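Local coordinates for D-glyceraldehyde dehydrogenase (NADP(+)) (Thermoplasma acidophilum, PDB 5IZD), which catalyses the NADP-dependent oxidation of D-glyceraldehyde to (R)-glycerate in the non-phosphorylated Entner-Doudoroff pathway and works as a homotetramer, at residues L266-W271 and A410-T415; N419-A424 and L433-P438; D43-A48 and N199-R204. All coordinates share one frame; numbering follows the deposited sequence.

Interaction 1 of 3, residues L266-W271 and A410-T415; sequences LKTLLW and ASYLFT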
loop_
_atom_site.group_PDB
_atom_site.type_symbol
_atom_site.label_atom_id
_atom_site.label_comp_id
_atom_site.label_asym_id
_atom_site.label_seq_id
_atom_site.Cartn_x
_atom_site.Cartn_y
_atom_site.Cartn_z
ATOM N N LEU A 266 -28.742 9.175 -23.445
ATOM C CA LEU A 266 -28.694 10.221 -24.479
ATOM C C LEU A 266 -27.878 11.449 -24.075
ATOM O O LEU A 266 -27.113 11.945 -24.865
ATOM C CB LEU A 266 -30.093 10.640 -24.935
ATOM C CG LEU A 266 -30.780 9.573 -25.763
ATOM C CD1 LEU A 266 -32.305 9.766 -25.820
ATOM C CD2 LEU A 266 -30.158 9.532 -27.145
ATOM N N LYS A 267 -28.054 11.923 -22.846
ATOM C CA LYS A 267 -27.271 13.036 -22.352
ATOM C C LYS A 267 -25.788 12.706 -22.366
ATOM O O LYS A 267 -24.959 13.517 -22.826
ATOM C CB LYS A 267 -27.627 13.357 -20.924
ATOM C CG LYS A 267 -28.861 14.200 -20.762
ATOM C CD LYS A 267 -29.067 14.455 -19.264
ATOM C CE LYS A 267 -30.323 15.263 -19.028
ATOM N NZ LYS A 267 -30.650 15.260 -17.579
ATOM N N THR A 268 -25.453 11.528 -21.832
ATOM C CA THR A 268 -24.080 11.067 -21.806
ATOM C C THR A 268 -23.502 10.862 -23.230
ATOM O O THR A 268 -22.318 11.143 -23.453
ATOM C CB THR A 268 -23.928 9.770 -20.998
ATOM O OG1 THR A 268 -24.538 9.929 -19.699
ATOM C CG2 THR A 268 -22.470 9.365 -20.885
ATOM N N LEU A 269 -24.309 10.331 -24.149
ATOM C CA LEU A 269 -23.846 10.127 -25.520
ATOM C C LEU A 269 -23.583 11.459 -26.228
ATOM O O LEU A 269 -22.615 11.580 -26.972
ATOM C CB LEU A 269 -24.848 9.325 -26.348
ATOM C CG LEU A 269 -24.411 9.011 -27.775
ATOM C CD1 LEU A 269 -23.123 8.192 -27.783
ATOM C CD2 LEU A 269 -25.544 8.251 -28.462
ATOM N N LEU A 270 -24.431 12.451 -25.987
ATOM C CA LEU A 270 -24.160 13.792 -26.543
ATOM C C LEU A 270 -22.798 14.286 -26.083
ATOM O O LEU A 270 -22.009 14.816 -26.892
ATOM C CB LEU A 270 -25.245 14.783 -26.147
ATOM C CG LEU A 270 -26.577 14.712 -26.899
ATOM C CD1 LEU A 270 -27.598 15.628 -26.199
ATOM C CD2 LEU A 270 -26.400 15.145 -28.352
ATOM N N TRP A 271 -22.548 14.146 -24.787
ATOM C CA TRP A 271 -21.241 14.463 -24.218
ATOM C C TRP A 271 -20.105 13.621 -24.858
ATOM O O TRP A 271 -19.136 14.175 -25.428
ATOM C CB TRP A 271 -21.211 14.304 -22.692
ATOM C CG TRP A 271 -19.853 14.612 -22.195
ATOM C CD1 TRP A 271 -19.352 15.854 -21.876
ATOM C CD2 TRP A 271 -18.781 13.686 -21.998
ATOM N NE1 TRP A 271 -18.037 15.749 -21.520
ATOM C CE2 TRP A 271 -17.655 14.433 -21.614
ATOM C CE3 TRP A 271 -18.646 12.300 -22.163
ATOM C CZ2 TRP A 271 -16.436 13.840 -21.358
ATOM C CZ3 TRP A 271 -17.395 11.713 -21.928
ATOM C CH2 TRP A 271 -16.330 12.483 -21.527
ATOM N N ALA A 410 -11.291 3.665 -23.098
ATOM C CA ALA A 410 -12.573 3.902 -22.409
ATOM C C ALA A 410 -13.723 3.110 -22.986
ATOM O O ALA A 410 -13.628 2.570 -24.089
ATOM C CB ALA A 410 -12.914 5.371 -22.467
ATOM N N SER A 411 -14.805 3.063 -22.218
ATOM C CA SER A 411 -16.009 2.366 -22.593
ATOM C C SER A 411 -17.146 2.874 -21.682
ATOM O O SER A 411 -16.856 3.453 -20.623
ATOM C CB SER A 411 -15.808 0.828 -22.456
ATOM O OG SER A 411 -15.575 0.490 -21.105
ATOM N N TYR A 412 -18.396 2.699 -22.135
ATOM C CA TYR A 412 -19.596 3.253 -21.496
ATOM C C TYR A 412 -20.689 2.210 -21.490
ATOM O O TYR A 412 -20.889 1.522 -22.494
ATOM C CB TYR A 412 -20.121 4.527 -22.205
ATOM C CG TYR A 412 -19.084 5.634 -22.276
ATOM C CD1 TYR A 412 -18.181 5.668 -23.299
ATOM C CD2 TYR A 412 -19.033 6.641 -21.321
ATOM C CE1 TYR A 412 -17.216 6.680 -23.392
ATOM C CE2 TYR A 412 -18.035 7.657 -21.374
ATOM C CZ TYR A 412 -17.126 7.661 -22.401
ATOM O OH TYR A 412 -16.113 8.581 -22.460
ATOM N N LEU A 413 -21.416 2.124 -20.389
ATOM C CA LEU A 413 -22.494 1.126 -20.258
ATOM C C LEU A 413 -23.686 1.745 -19.534
ATOM O O LEU A 413 -23.489 2.267 -18.446
ATOM C CB LEU A 413 -21.963 -0.050 -19.423
ATOM C CG LEU A 413 -22.968 -1.140 -19.011
ATOM C CD1 LEU A 413 -23.566 -1.833 -20.220
ATOM C CD2 LEU A 413 -22.265 -2.130 -18.078
ATOM N N PHE A 414 -24.892 1.634 -20.069
ATOM C CA PHE A 414 -26.083 2.074 -19.388
ATOM C C PHE A 414 -27.004 0.897 -19.164
ATOM O O PHE A 414 -27.442 0.264 -20.115
ATOM C CB PHE A 414 -26.787 3.189 -20.164
ATOM C CG PHE A 414 -26.127 4.525 -19.957
ATOM C CD1 PHE A 414 -24.909 4.795 -20.541
ATOM C CD2 PHE A 414 -26.664 5.445 -19.066
ATOM C CE1 PHE A 414 -24.237 5.985 -20.267
ATOM C CE2 PHE A 414 -26.017 6.639 -18.795
ATOM C CZ PHE A 414 -24.791 6.891 -19.376
ATOM N N THR A 415 -27.287 0.605 -17.904
ATOM C CA THR A 415 -28.141 -0.493 -17.531
ATOM C C THR A 415 -28.482 -0.342 -16.063
ATOM O O THR A 415 -27.737 0.321 -15.348
ATOM C CB THR A 415 -27.399 -1.870 -17.655
ATOM O OG1 THR A 415 -28.301 -2.951 -17.411
ATOM C CG2 THR A 415 -26.252 -2.003 -16.672
#
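Y412 and F414 both hold CG anti to their carbonyl carbon (chi1 -58° and -79°), and this turns their rings from the strand toward T268 and W271 on the helix. The helix side chain W271 has CG anti to its backbone N (chi1 179°), which carries the indole round until its CZ3 corner meets Y412.

T268 meets the end of the F414 ring. T268 OG1 lies 3.1 Å from F414 CZ, and T268 CB is 3.4 Å from it. The hydroxyl bonds back to N264 O, one turn earlier in the helix, and its contact with the ring is packing, not a hydrogen bond.

The W271 and Y412 side chains cross at about a right angle. Y412 OH reaches the edge of the indole in its plane, 3.4 Å from W271 CZ3. The phenol oxygen is hydrogen-bonded to I282 O, which ties down the end of the ring.

The contact packs helix 262-274 against the face of the mixed sheet of the catalytic domain that holds strand 410-414. F254 of the adjacent strand 252-256 touches both T268 and Y412. Helix 294-305 lies against L266 and L269, and L482 and I484 of the second subunit pack on T268 and W271.

Interaction 2 of 3, residues N419-A424 and L433-P438; sequences NIIFEA and LYVNMP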
loop_
_atom_site.group_PDB
_atom_site.type_symbol
_atom_site.label_atom_id
_atom_site.label_comp_id
_atom_site.label_asym_id
_atom_site.label_seq_id
_atom_site.Cartn_x
_atom_site.Cartn_y
_atom_site.Cartn_z
ATOM N N ASN A 419 -26.149 -7.456 -12.120
ATOM C CA ASN A 419 -25.330 -8.572 -12.565
ATOM C C ASN A 419 -24.535 -8.238 -13.799
ATOM O O ASN A 419 -23.413 -8.688 -13.922
ATOM C CB ASN A 419 -26.191 -9.797 -12.765
ATOM C CG ASN A 419 -26.839 -10.244 -11.460
ATOM O OD1 ASN A 419 -26.307 -9.996 -10.362
ATOM N ND2 ASN A 419 -27.994 -10.832 -11.571
ATOM N N ILE A 420 -25.095 -7.427 -14.667
ATOM C CA ILE A 420 -24.356 -6.968 -15.838
ATOM C C ILE A 420 -23.260 -6.009 -15.419
ATOM O O ILE A 420 -22.145 -6.182 -15.866
ATOM C CB ILE A 420 -25.275 -6.321 -16.872
ATOM C CG1 ILE A 420 -26.279 -7.364 -17.374
ATOM C CG2 ILE A 420 -24.448 -5.763 -18.024
ATOM C CD1 ILE A 420 -27.297 -6.775 -18.357
ATOM N N ILE A 421 -23.549 -5.068 -14.515
ATOM C CA ILE A 421 -22.566 -4.101 -14.038
ATOM C C ILE A 421 -21.315 -4.751 -13.378
ATOM O O ILE A 421 -20.175 -4.459 -13.746
ATOM C CB ILE A 421 -23.180 -3.058 -13.052
ATOM C CG1 ILE A 421 -24.168 -2.103 -13.763
ATOM C CG2 ILE A 421 -22.077 -2.223 -12.388
ATOM C CD1 ILE A 421 -25.146 -1.400 -12.830
ATOM N N PHE A 422 -21.530 -5.610 -12.385
ATOM C CA PHE A 422 -20.411 -6.291 -11.724
ATOM C C PHE A 422 -19.673 -7.259 -12.656
ATOM O O PHE A 422 -18.446 -7.382 -12.612
ATOM C CB PHE A 422 -20.903 -7.027 -10.464
ATOM C CG PHE A 422 -21.324 -6.104 -9.361
ATOM C CD1 PHE A 422 -20.380 -5.332 -8.683
ATOM C CD2 PHE A 422 -22.638 -5.991 -8.993
ATOM C CE1 PHE A 422 -20.750 -4.476 -7.643
ATOM C CE2 PHE A 422 -23.007 -5.148 -7.960
ATOM C CZ PHE A 422 -22.068 -4.392 -7.281
ATOM N N GLU A 423 -20.400 -7.954 -13.509
ATOM C CA GLU A 423 -19.760 -8.857 -14.447
ATOM C C GLU A 423 -18.941 -8.116 -15.525
ATOM O O GLU A 423 -17.816 -8.511 -15.819
ATOM C CB GLU A 423 -20.811 -9.800 -15.086
ATOM C CG GLU A 423 -20.176 -10.819 -16.041
ATOM C CD GLU A 423 -21.155 -11.775 -16.639
ATOM O OE1 GLU A 423 -21.000 -12.934 -16.211
ATOM O OE2 GLU A 423 -22.046 -11.383 -17.460
ATOM N N ALA A 424 -19.530 -7.079 -16.119
ATOM C CA ALA A 424 -18.810 -6.200 -17.100
ATOM C C ALA A 424 -17.551 -5.564 -16.549
ATOM O O ALA A 424 -16.612 -5.347 -17.280
ATOM C CB ALA A 424 -19.717 -5.092 -17.602
ATOM N N LEU A 433 -14.287 1.900 -17.619
ATOM C CA LEU A 433 -15.684 1.628 -17.889
ATOM C C LEU A 433 -16.520 2.665 -17.125
ATOM O O LEU A 433 -16.469 2.713 -15.910
ATOM C CB LEU A 433 -16.045 0.173 -17.539
ATOM C CG LEU A 433 -17.515 -0.225 -17.664
ATOM C CD1 LEU A 433 -18.042 -0.203 -19.088
ATOM C CD2 LEU A 433 -17.720 -1.589 -17.032
ATOM N N TYR A 434 -17.282 3.478 -17.836
ATOM C CA TYR A 434 -18.185 4.453 -17.266
ATOM C C TYR A 434 -19.606 3.858 -17.270
ATOM O O TYR A 434 -20.208 3.543 -18.314
ATOM C CB TYR A 434 -18.118 5.796 -18.061
ATOM C CG TYR A 434 -16.773 6.496 -17.965
ATOM C CD1 TYR A 434 -16.468 7.346 -16.895
ATOM C CD2 TYR A 434 -15.800 6.325 -18.961
ATOM C CE1 TYR A 434 -15.228 7.970 -16.791
ATOM C CE2 TYR A 434 -14.561 6.951 -18.876
ATOM C CZ TYR A 434 -14.273 7.748 -17.769
ATOM O OH TYR A 434 -13.039 8.370 -17.688
ATOM N N VAL A 435 -20.152 3.710 -16.078
ATOM C CA VAL A 435 -21.406 3.011 -15.861
ATOM C C VAL A 435 -22.409 4.030 -15.403
ATOM O O VAL A 435 -22.297 4.550 -14.305
ATOM C CB VAL A 435 -21.251 1.940 -14.753
ATOM C CG1 VAL A 435 -22.591 1.265 -14.496
ATOM C CG2 VAL A 435 -20.181 0.918 -15.128
ATOM N N ASN A 436 -23.395 4.287 -16.265
ATOM C CA ASN A 436 -24.511 5.209 -16.034
ATOM C C ASN A 436 -24.049 6.637 -15.754
ATOM O O ASN A 436 -24.690 7.396 -15.023
ATOM C CB ASN A 436 -25.463 4.678 -14.954
ATOM C CG ASN A 436 -26.064 3.350 -15.334
ATOM O OD1 ASN A 436 -26.511 3.103 -16.480
ATOM N ND2 ASN A 436 -26.094 2.486 -14.383
ATOM N N MET A 437 -22.954 7.014 -16.394
ATOM C CA MET A 437 -22.412 8.352 -16.226
ATOM C C MET A 437 -21.389 8.655 -17.313
ATOM O O MET A 437 -20.845 7.752 -17.897
ATOM C CB MET A 437 -21.742 8.503 -14.866
ATOM C CG MET A 437 -20.509 7.632 -14.622
ATOM S SD MET A 437 -19.719 7.940 -13.003
ATOM C CE MET A 437 -18.654 9.332 -13.431
ATOM N N PRO A 438 -21.166 9.963 -17.609
ATOM C CA PRO A 438 -20.114 10.332 -18.542
ATOM C C PRO A 438 -18.735 10.334 -17.905
ATOM O O PRO A 438 -18.577 10.209 -16.702
ATOM C CB PRO A 438 -20.487 11.792 -18.906
ATOM C CG PRO A 438 -21.051 12.328 -17.629
ATOM C CD PRO A 438 -21.846 11.160 -17.062
#
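I421 lies obliquely across V435. One methyl of the valine, CG1, receives all the close approaches from the isoleucine. I421 CG1 is 3.8 Å away from V435 CG1, and I421 CG2 and CD1 both stand 4.1 Å from that same methyl. V435 holds CG1 anti to its backbone N (chi1 177°), which aims this branch at the helix.

The second pair sits about one helical turn further on. L433 points toward the helix and brings only CD2 close. L433 CD2 is 4.1 Å from A424 CB and 3.9 Å from A424 O. It therefore rests against both the small side chain and the carbonyl group of A424. The small A424 side chain probably leaves L433 CD2 this close to the helix backbone.

N436 is at the margin. N436 ND2 is 4.3 Å from I421 CD1, a loose apposition. The amide does its bonding elsewhere, since ND2 is hydrogen-bonded to T415 O.

Helix 418-427 is the connection of a beta-alpha-beta unit between the parallel strands 410-414 and 432-435. L413 of the first strand also touches A424. Strand 432-435 pairs in parallel with a strand of the second subunit, so the sheet continues across that interface, and I473 of that subunit packs on L433 and V435.

No hydrogen bond or salt bridge joins the two segments. The close side-chain pairs are aliphatic, with the A424 carbonyl and the N436 amide touching only at van der Waals distance, so shape and burial probably fit the helix to its strand.

Interaction 3 of 3, residues D43-A48 and N199-R204; sequences DRAIDA and NFITGR. With NAP (NADP nicotinamide-adenine-dinucleotide phosphate), chain I.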
loop_
_atom_site.group_PDB
_atom_site.type_symbol
_atom_site.label_atom_id
_atom_site.label_comp_id
_atom_site.label_asym_id
_atom_site.label_seq_id
_atom_site.Cartn_x
_atom_site.Cartn_y
_atom_site.Cartn_z
ATOM N N ASP A 43 19.626 19.738 -27.402
ATOM C CA ASP A 43 20.820 19.464 -26.590
ATOM C C ASP A 43 21.010 20.436 -25.416
ATOM O O ASP A 43 21.164 19.960 -24.293
ATOM C CB ASP A 43 22.083 19.387 -27.450
ATOM C CG ASP A 43 22.142 18.115 -28.281
ATOM O OD1 ASP A 43 21.363 17.188 -28.076
ATOM O OD2 ASP A 43 22.977 18.026 -29.190
ATOM N N ARG A 44 20.978 21.752 -25.637
ATOM C CA ARG A 44 21.115 22.686 -24.514
ATOM C C ARG A 44 20.025 22.485 -23.468
ATOM O O ARG A 44 20.306 22.557 -22.258
ATOM C CB ARG A 44 21.099 24.161 -24.920
ATOM C CG ARG A 44 22.340 24.654 -25.633
ATOM C CD ARG A 44 22.545 26.179 -25.549
ATOM N NE ARG A 44 21.334 27.004 -25.658
ATOM C CZ ARG A 44 20.649 27.249 -26.788
ATOM N NH1 ARG A 44 21.012 26.713 -27.981
ATOM N NH2 ARG A 44 19.567 28.035 -26.725
ATOM N N ALA A 45 18.791 22.219 -23.929
ATOM C CA ALA A 45 17.680 22.039 -23.013
ATOM C C ALA A 45 17.856 20.778 -22.157
ATOM O O ALA A 45 17.705 20.852 -20.948
ATOM C CB ALA A 45 16.348 22.053 -23.756
ATOM N N ILE A 46 18.192 19.648 -22.780
ATOM C CA ILE A 46 18.437 18.409 -22.065
ATOM C C ILE A 46 19.631 18.529 -21.127
ATOM O O ILE A 46 19.565 18.069 -19.992
ATOM C CB ILE A 46 18.589 17.209 -23.031
ATOM C CG1 ILE A 46 17.224 16.839 -23.612
ATOM C CG2 ILE A 46 19.182 15.991 -22.327
ATOM C CD1 ILE A 46 17.332 15.963 -24.832
ATOM N N ASP A 47 20.718 19.122 -21.609
ATOM C CA ASP A 47 21.892 19.504 -20.756
ATOM C C ASP A 47 21.571 20.403 -19.551
ATOM O O ASP A 47 22.031 20.116 -18.448
ATOM C CB ASP A 47 23.038 20.107 -21.575
ATOM C CG ASP A 47 23.710 19.077 -22.498
ATOM O OD1 ASP A 47 23.423 17.856 -22.476
ATOM O OD2 ASP A 47 24.527 19.471 -23.310
ATOM N N ALA A 48 20.745 21.415 -19.737
ATOM C CA ALA A 48 20.242 22.184 -18.583
ATOM C C ALA A 48 19.439 21.296 -17.563
ATOM O O ALA A 48 19.647 21.398 -16.363
ATOM C CB ALA A 48 19.401 23.350 -19.035
ATOM N N ASN A 199 12.243 23.086 -19.063
ATOM C CA ASN A 199 12.619 23.643 -20.370
ATOM C C ASN A 199 11.490 23.400 -21.370
ATOM O O ASN A 199 10.836 22.356 -21.332
ATOM C CB ASN A 199 13.924 23.036 -20.875
ATOM C CG ASN A 199 15.040 23.132 -19.852
ATOM O OD1 ASN A 199 15.825 24.107 -19.858
ATOM N ND2 ASN A 199 15.100 22.187 -18.949
ATOM N N PHE A 200 11.345 24.349 -22.313
ATOM C CA PHE A 200 10.230 24.427 -23.241
ATOM C C PHE A 200 10.797 24.547 -24.635
ATOM O O PHE A 200 11.509 25.528 -24.954
ATOM C CB PHE A 200 9.378 25.657 -22.925
ATOM C CG PHE A 200 8.159 25.824 -23.806
ATOM C CD1 PHE A 200 7.103 24.931 -23.745
ATOM C CD2 PHE A 200 8.080 26.864 -24.710
ATOM C CE1 PHE A 200 5.967 25.116 -24.532
ATOM C CE2 PHE A 200 6.939 27.042 -25.524
ATOM C CZ PHE A 200 5.881 26.143 -25.428
ATOM N N ILE A 201 10.487 23.547 -25.447
ATOM C CA ILE A 201 11.009 23.412 -26.795
ATOM C C ILE A 201 9.822 23.184 -27.736
ATOM O O ILE A 201 9.041 22.209 -27.564
ATOM C CB ILE A 201 11.943 22.196 -26.884
ATOM C CG1 ILE A 201 13.275 22.490 -26.221
ATOM C CG2 ILE A 201 12.189 21.796 -28.338
ATOM C CD1 ILE A 201 14.145 23.463 -26.986
ATOM N N THR A 202 9.693 24.041 -28.741
ATOM C CA THR A 202 8.684 23.892 -29.764
ATOM C C THR A 202 9.432 23.563 -31.067
ATOM O O THR A 202 10.608 23.903 -31.238
ATOM C CB THR A 202 7.823 25.193 -29.986
ATOM O OG1 THR A 202 8.655 26.323 -30.289
ATOM C CG2 THR A 202 6.931 25.493 -28.735
ATOM N N GLY A 203 8.716 22.916 -31.970
ATOM C CA GLY A 203 9.228 22.488 -33.253
ATOM C C GLY A 203 8.499 21.229 -33.650
ATOM O O GLY A 203 7.991 20.469 -32.763
ATOM N N ARG A 204 8.457 20.978 -34.948
ATOM C CA ARG A 204 7.705 19.867 -35.512
ATOM C C ARG A 204 8.328 18.532 -35.077
ATOM O O ARG A 204 9.568 18.352 -35.114
ATOM C CB ARG A 204 7.611 19.940 -37.045
ATOM C CG ARG A 204 7.084 21.263 -37.618
HETATM P PA NAP I . 0.689 13.065 -32.559
HETATM O O1A NAP I . 1.400 13.101 -33.876
HETATM O O2A NAP I . 0.624 11.745 -31.819
HETATM O O5B NAP I . 1.346 14.211 -31.598
HETATM C C5B NAP I . 1.539 14.083 -30.171
HETATM C C4B NAP I . 2.869 14.733 -29.747
HETATM O O4B NAP I . 3.976 13.957 -30.245
HETATM C C3B NAP I . 3.066 16.141 -30.344
HETATM O O3B NAP I . 3.829 16.954 -29.412
HETATM C C2B NAP I . 3.868 15.867 -31.586
HETATM O O2B NAP I . 4.524 17.015 -32.117
HETATM C C1B NAP I . 4.812 14.806 -31.088
HETATM N N9A NAP I . 5.474 14.003 -32.127
HETATM C C8A NAP I . 5.097 13.802 -33.419
HETATM N N7A NAP I . 5.946 13.035 -34.070
HETATM C C5A NAP I . 6.909 12.702 -33.111
HETATM C C6A NAP I . 8.058 11.913 -33.167
HETATM N N6A NAP I . 8.447 11.266 -34.272
HETATM N N1A NAP I . 8.801 11.786 -32.047
HETATM C C2A NAP I . 8.430 12.451 -30.938
HETATM N N3A NAP I . 7.355 13.239 -30.804
HETATM C C4A NAP I . 6.628 13.306 -31.942
HETATM O O3 NAP I . -0.788 13.592 -32.808
HETATM P PN NAP I . -1.507 14.098 -34.156
HETATM O O1N NAP I . -0.841 15.368 -34.657
HETATM O O2N NAP I . -2.984 14.277 -33.900
HETATM O O5D NAP I . -1.276 12.954 -35.174
HETATM P P2B NAP I . 3.917 17.709 -33.496
HETATM O O1X NAP I . 4.884 18.850 -33.849
HETATM O O2X NAP I . 2.602 18.254 -33.192
HETATM O O3X NAP I . 3.890 16.705 -34.598
#
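The carboxamide of N199, which lies beside A45 O and A48 CB, is gripped by several backbone groups. N199 OD1 accepts a hydrogen bond from D8 N. N199 ND2 is hydrogen-bonded to G196 O and weakly to V169 O. These partners fix both ends of the buried amide. Across the contact, N199 ND2 is only 3.5 Å from A45 O, but this is not a hydrogen bond.

The rest of the contact is van der Waals packing, mostly of A45 CB. A45 CB lies 3.9 Å from N199 CB and 4.0 Å from I201 CG1, and so faces both side chains. I201 keeps CG1 anti to its carbonyl carbon (chi1 -75°), which turns that branch toward the alanine. A48 CB rests 3.7 Å from N199 OD1.

Strand 198-200 lies parallel to strand 168-172 in the sheet of the Rossmann-like cofactor domain of aldehyde dehydrogenases. Helix 39-77 packs on the end of this strand and the loop that follows through A45 and A48.

Beyond I201 the chain reaches the 2'-phosphate of NADP. R204 CA is 3.4 Å from phosphate oxygen O1X. At the backbone angles of G203 (phi 149°) a side chain would collide with the carbonyl O of T202, which calls for glycine. R204 is the N-cap of helix 205-214, and G205 N and K172 NZ are hydrogen-bonded to the cofactor.

How the interactions relate
All three contacts are buried, and each sets a helix against a strand or the turn that follows it, with no hydrogen bond between the segments. Interactions 1 and 2 are neighbours, their centres about 10 Å apart. They share one sheet, in which strands 410-414 and 432-435 lie side by side, with L413 N probably hydrogen-bonded to Y434 O. Interaction 1 relies on aromatic rings and a threonine, interaction 2 on aliphatic branches. Both also touch the second subunit. Interaction 3 stands apart, about 41 Å and 44 Å from the other two, centre to centre, on the opposite side of the chain's centre. It combines alanines with a well-bonded amide, touches no other subunit and leads to the cofactor.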